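PDB 3PMR: amyloid-like protein 1 from Homo sapiens, which probably binds heparin and takes part in cell adhesion through its E2 domain, which dimerises in a way shared with the amyloid precursor protein. Local coordinates for residues B[178-181]-B[182-186]; B[98-101]-B[102-106]. All coordinates share one frame; numbering follows the deposited sequence.

Contact 1: B[178-181]-B[182-186]; sequences ERVN and QSLGL
Glu-178 and Gln-182 sit one helical turn apart, and their side chains cross at about a right angle. The carboxylate and amide planes are 69° apart. Gln-182 NE2 gives a weak hydrogen bond to Glu-178 OE2 at 3.5 Å. Glu-178 is bent at chi2 (64°), which brings its carboxylate beside CG and NE2 of the extended Gln-182 chain. Val-180 and Leu-184 instead lie side by side and point the same way, with Val-180 CG1 4.1 Å from Leu-184 CD2. The carbonyl oxygen of Val-180 takes two bonds from the same face of its plane. Leu-184 N supplies the helical bond at 3.1 Å. Ser-183 OG adds a second at 2.7 Å, because a chi1 of 73° folds the hydroxyl back onto its own helix. This satisfies the hydroxyl of a buried residue. With an alanine here the hydroxyl is gone, and Val-180 O would probably be left with the Leu-184 N bond alone. Ser-183 faces Leu-133 and Tyr-136 of helix 126-157 and Phe-115 of helix 64-119. Arg-179 forms salt bridges with Glu-140 and Glu-143 of helix 126-157. Val-180 and Leu-184 both pack on Leu-205 of helix 191-207.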
loop_
_atom_site.group_PDB
_atom_site.type_symbol
_atom_site.label_atom_id
_atom_site.label_comp_id
_atom_site.label_asym_id
_atom_site.label_seq_id
_atom_site.Cartn_x
_atom_site.Cartn_y
_atom_site.Cartn_z
ATOM N N GLU B 178 20.694 -4.259 22.609
ATOM C CA GLU B 178 20.983 -4.586 23.994
ATOM C C GLU B 178 20.298 -5.898 24.396
ATOM O O GLU B 178 20.833 -6.648 25.206
ATOM C CB GLU B 178 20.539 -3.450 24.925
ATOM C CG GLU B 178 20.675 -3.762 26.412
ATOM C CD GLU B 178 22.119 -3.967 26.856
ATOM O OE1 GLU B 178 22.998 -4.134 25.980
ATOM O OE2 GLU B 178 22.371 -3.971 28.085
ATOM N N ARG B 179 19.118 -6.185 23.857
ATOM C CA ARG B 179 18.476 -7.444 24.231
ATOM C C ARG B 179 19.295 -8.613 23.680
ATOM O O ARG B 179 19.466 -9.631 24.351
ATOM C CB ARG B 179 17.024 -7.484 23.749
ATOM C CG ARG B 179 16.102 -6.777 24.726
ATOM C CD ARG B 179 14.654 -7.164 24.528
ATOM N NE ARG B 179 14.146 -6.718 23.239
ATOM C CZ ARG B 179 13.205 -5.792 23.086
ATOM N NH1 ARG B 179 12.659 -5.206 24.145
ATOM N NH2 ARG B 179 12.808 -5.457 21.869
ATOM N N VAL B 180 19.831 -8.444 22.477
ATOM C CA VAL B 180 20.667 -9.461 21.864
ATOM C C VAL B 180 21.921 -9.693 22.730
ATOM O O VAL B 180 22.295 -10.840 22.992
ATOM C CB VAL B 180 21.100 -9.044 20.440
ATOM C CG1 VAL B 180 22.085 -10.061 19.867
ATOM C CG2 VAL B 180 19.862 -8.923 19.536
ATOM N N ASN B 181 22.563 -8.616 23.186
ATOM C CA ASN B 181 23.753 -8.771 24.020
ATOM C C ASN B 181 23.405 -9.396 25.359
ATOM O O ASN B 181 24.166 -10.211 25.884
ATOM C CB ASN B 181 24.457 -7.430 24.240
ATOM C CG ASN B 181 25.087 -6.897 22.970
ATOM O OD1 ASN B 181 25.586 -7.665 22.142
ATOM N ND2 ASN B 181 25.081 -5.578 22.812
ATOM N N GLN B 182 22.262 -9.013 25.915
ATOM C CA GLN B 182 21.829 -9.570 27.186
ATOM C C GLN B 182 21.588 -11.088 27.035
ATOM O O GLN B 182 21.925 -11.855 27.935
ATOM C CB GLN B 182 20.549 -8.872 27.677
ATOM C CG GLN B 182 20.759 -7.552 28.446
ATOM C CD GLN B 182 19.435 -6.827 28.764
ATOM O OE1 GLN B 182 18.352 -7.393 28.613
ATOM N NE2 GLN B 182 19.530 -5.572 29.212
ATOM N N SER B 183 21.027 -11.521 25.902
ATOM C CA SER B 183 20.771 -12.951 25.692
ATOM C C SER B 183 22.082 -13.714 25.580
ATOM O O SER B 183 22.224 -14.794 26.149
ATOM C CB SER B 183 19.925 -13.203 24.430
ATOM O OG SER B 183 20.657 -12.994 23.229
ATOM N N LEU B 184 23.037 -13.154 24.841
ATOM C CA LEU B 184 24.342 -13.785 24.681
ATOM C C LEU B 184 25.068 -13.782 26.022
ATOM O O LEU B 184 25.986 -14.565 26.239
ATOM C CB LEU B 184 25.170 -13.037 23.634
ATOM C CG LEU B 184 25.085 -13.528 22.181
ATOM C CD1 LEU B 184 23.783 -14.240 21.902
ATOM C CD2 LEU B 184 25.258 -12.336 21.262
ATOM N N GLY B 185 24.646 -12.895 26.917
ATOM C CA GLY B 185 25.250 -12.825 28.234
ATOM C C GLY B 185 24.710 -13.945 29.104
ATOM O O GLY B 185 25.386 -14.434 30.009
ATOM N N LEU B 186 23.474 -14.352 28.839
ATOM C CA LEU B 186 22.875 -15.433 29.602
ATOM C C LEU B 186 23.606 -16.724 29.255
ATOM O O LEU B 186 23.819 -17.574 30.114
ATOM C CB LEU B 186 21.389 -15.563 29.267
ATOM C CG LEU B 186 20.423 -14.643 30.016
ATOM C CD1 LEU B 186 19.148 -14.473 29.211
ATOM C CD2 LEU B 186 20.129 -15.223 31.389
#

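Contact 2: B[98-101]-B[102-106]; sequences TRVI and ALIND
Ile-101 O accepts the shortest hydrogen bond between 98-101 and 102-106, from Asn-105 N at 2.9 Å. The N-H points at the oxygen with an angle of 155°. The same oxygen lies close to the side chain of Asn-105, with Asn-105 CG 3.4 Å away. Asn-105 ND2 is also near, but its angle is too poor for a bond. The two side chains run alongside each other and point the same way. Ile-101 meets the amide with its short branch: CG2 lies 3.6 Å from Asn-105 ND2. With chi1 at -65°, the longer branch, CG1, swings back beside the backbone N and leaves CG2 directed toward the amide of Asn-105. The contact is thus methyl against amide nitrogen. The other end of the amide is held elsewhere, since Asn-105 OD1 accepts a hydrogen bond from Arg-108 NH1.

A second pair packs one residue earlier. Val-100 CG1 comes within 4.2 Å of Ile-104 CD1, a loose apolar contact between methyl ends. Ile-104 CG1 also lies 3.5 Å from Val-100 O, beyond the end of the carbonyl. That oxygen accepts from Ile-104 N at 3.1 Å, and the bond is nearly straight at 170°. These are regular i to i+4 bonds of an uninterrupted alpha helix.

The stretch belongs to the long helix 64-119. Arg-99 reaches Glu-26, the first residue of helix 26-56, in a salt bridge. Val-100, Ile-101 and Ile-104 all touch His-146 of helix 126-157, and Ile-104 also touches Glu-143 there.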
loop_
_atom_site.group_PDB
_atom_site.type_symbol
_atom_site.label_atom_id
_atom_site.label_comp_id
_atom_site.label_asym_id
_atom_site.label_seq_id
_atom_site.Cartn_x
_atom_site.Cartn_y
_atom_site.Cartn_z
ATOM N N THR B 98 -1.366 -2.047 15.486
ATOM C CA THR B 98 -1.385 -2.512 16.869
ATOM C C THR B 98 -1.243 -4.026 16.990
ATOM O O THR B 98 -0.537 -4.510 17.866
ATOM C CB THR B 98 -2.691 -2.097 17.582
ATOM O OG1 THR B 98 -2.701 -0.680 17.764
ATOM C CG2 THR B 98 -2.799 -2.767 18.943
ATOM N N ARG B 99 -1.920 -4.765 16.114
ATOM C CA ARG B 99 -1.871 -6.225 16.126
ATOM C C ARG B 99 -0.554 -6.783 15.612
ATOM O O ARG B 99 -0.075 -7.803 16.091
ATOM C CB ARG B 99 -3.018 -6.796 15.301
ATOM C CG ARG B 99 -4.391 -6.563 15.928
ATOM C CD ARG B 99 -5.485 -7.098 15.011
ATOM N NE ARG B 99 -6.825 -6.823 15.528
ATOM C CZ ARG B 99 -7.944 -7.026 14.839
ATOM N NH1 ARG B 99 -7.888 -7.504 13.595
ATOM N NH2 ARG B 99 -9.120 -6.758 15.395
ATOM N N VAL B 100 0.026 -6.123 14.621
ATOM C CA VAL B 100 1.302 -6.567 14.079
ATOM C C VAL B 100 2.350 -6.466 15.189
ATOM O O VAL B 100 3.102 -7.399 15.441
ATOM C CB VAL B 100 1.718 -5.676 12.902
ATOM C CG1 VAL B 100 3.138 -6.014 12.454
ATOM C CG2 VAL B 100 0.739 -5.865 11.756
ATOM N N ILE B 101 2.377 -5.319 15.851
ATOM C CA ILE B 101 3.313 -5.074 16.928
ATOM C C ILE B 101 3.143 -6.051 18.095
ATOM O O ILE B 101 4.129 -6.529 18.640
ATOM C CB ILE B 101 3.151 -3.641 17.459
ATOM C CG1 ILE B 101 3.548 -2.645 16.371
ATOM C CG2 ILE B 101 3.987 -3.442 18.707
ATOM C CD1 ILE B 101 3.362 -1.183 16.763
ATOM N N ALA B 102 1.901 -6.342 18.478
ATOM C CA ALA B 102 1.650 -7.245 19.605
ATOM C C ALA B 102 2.140 -8.649 19.326
ATOM O O ALA B 102 2.685 -9.312 20.211
ATOM C CB ALA B 102 0.162 -7.271 19.954
ATOM N N LEU B 103 1.940 -9.106 18.096
ATOM C CA LEU B 103 2.383 -10.437 17.704
ATOM C C LEU B 103 3.917 -10.485 17.794
ATOM O O LEU B 103 4.492 -11.413 18.372
ATOM C CB LEU B 103 1.920 -10.747 16.279
ATOM C CG LEU B 103 2.218 -12.153 15.752
ATOM C CD1 LEU B 103 1.696 -13.198 16.739
ATOM C CD2 LEU B 103 1.569 -12.337 14.387
ATOM N N ILE B 104 4.572 -9.478 17.228
ATOM C CA ILE B 104 6.022 -9.395 17.282
ATOM C C ILE B 104 6.521 -9.422 18.743
ATOM O O ILE B 104 7.503 -10.094 19.056
ATOM C CB ILE B 104 6.512 -8.108 16.575
ATOM C CG1 ILE B 104 6.438 -8.306 15.051
ATOM C CG2 ILE B 104 7.917 -7.761 17.026
ATOM C CD1 ILE B 104 6.792 -7.065 14.240
ATOM N N ASN B 105 5.845 -8.692 19.629
ATOM C CA ASN B 105 6.230 -8.659 21.035
ATOM C C ASN B 105 5.950 -9.998 21.689
ATOM O O ASN B 105 6.758 -10.494 22.475
ATOM C CB ASN B 105 5.488 -7.550 21.801
ATOM C CG ASN B 105 6.006 -6.165 21.464
ATOM O OD1 ASN B 105 7.141 -6.010 21.038
ATOM N ND2 ASN B 105 5.177 -5.148 21.676
ATOM N N ASP B 106 4.807 -10.593 21.362
ATOM C CA ASP B 106 4.464 -11.891 21.933
ATOM C C ASP B 106 5.459 -12.957 21.488
ATOM O O ASP B 106 5.862 -13.795 22.281
ATOM C CB ASP B 106 3.053 -12.313 21.516
#

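In the fold
Contact 2 comes first along the chain, on helix 64-119, and contact 1 follows on helix 159-187. Their centres are 21 Å apart. Their nearest atoms are about 6 Å apart, so they do not touch. The centre of contact 2 is about 8 Å from the centre of the chain, that of contact 1 about 26 Å. Helix 126-157 links them: both contacts pack side chains on it, and Glu-143 meets Ile-104 of contact 2 and Arg-179 of contact 1. Arg-108 also lies close to both, near Asn-105 and Arg-179. Each contact lies within one helix of the elongated, all-helical E2 domain.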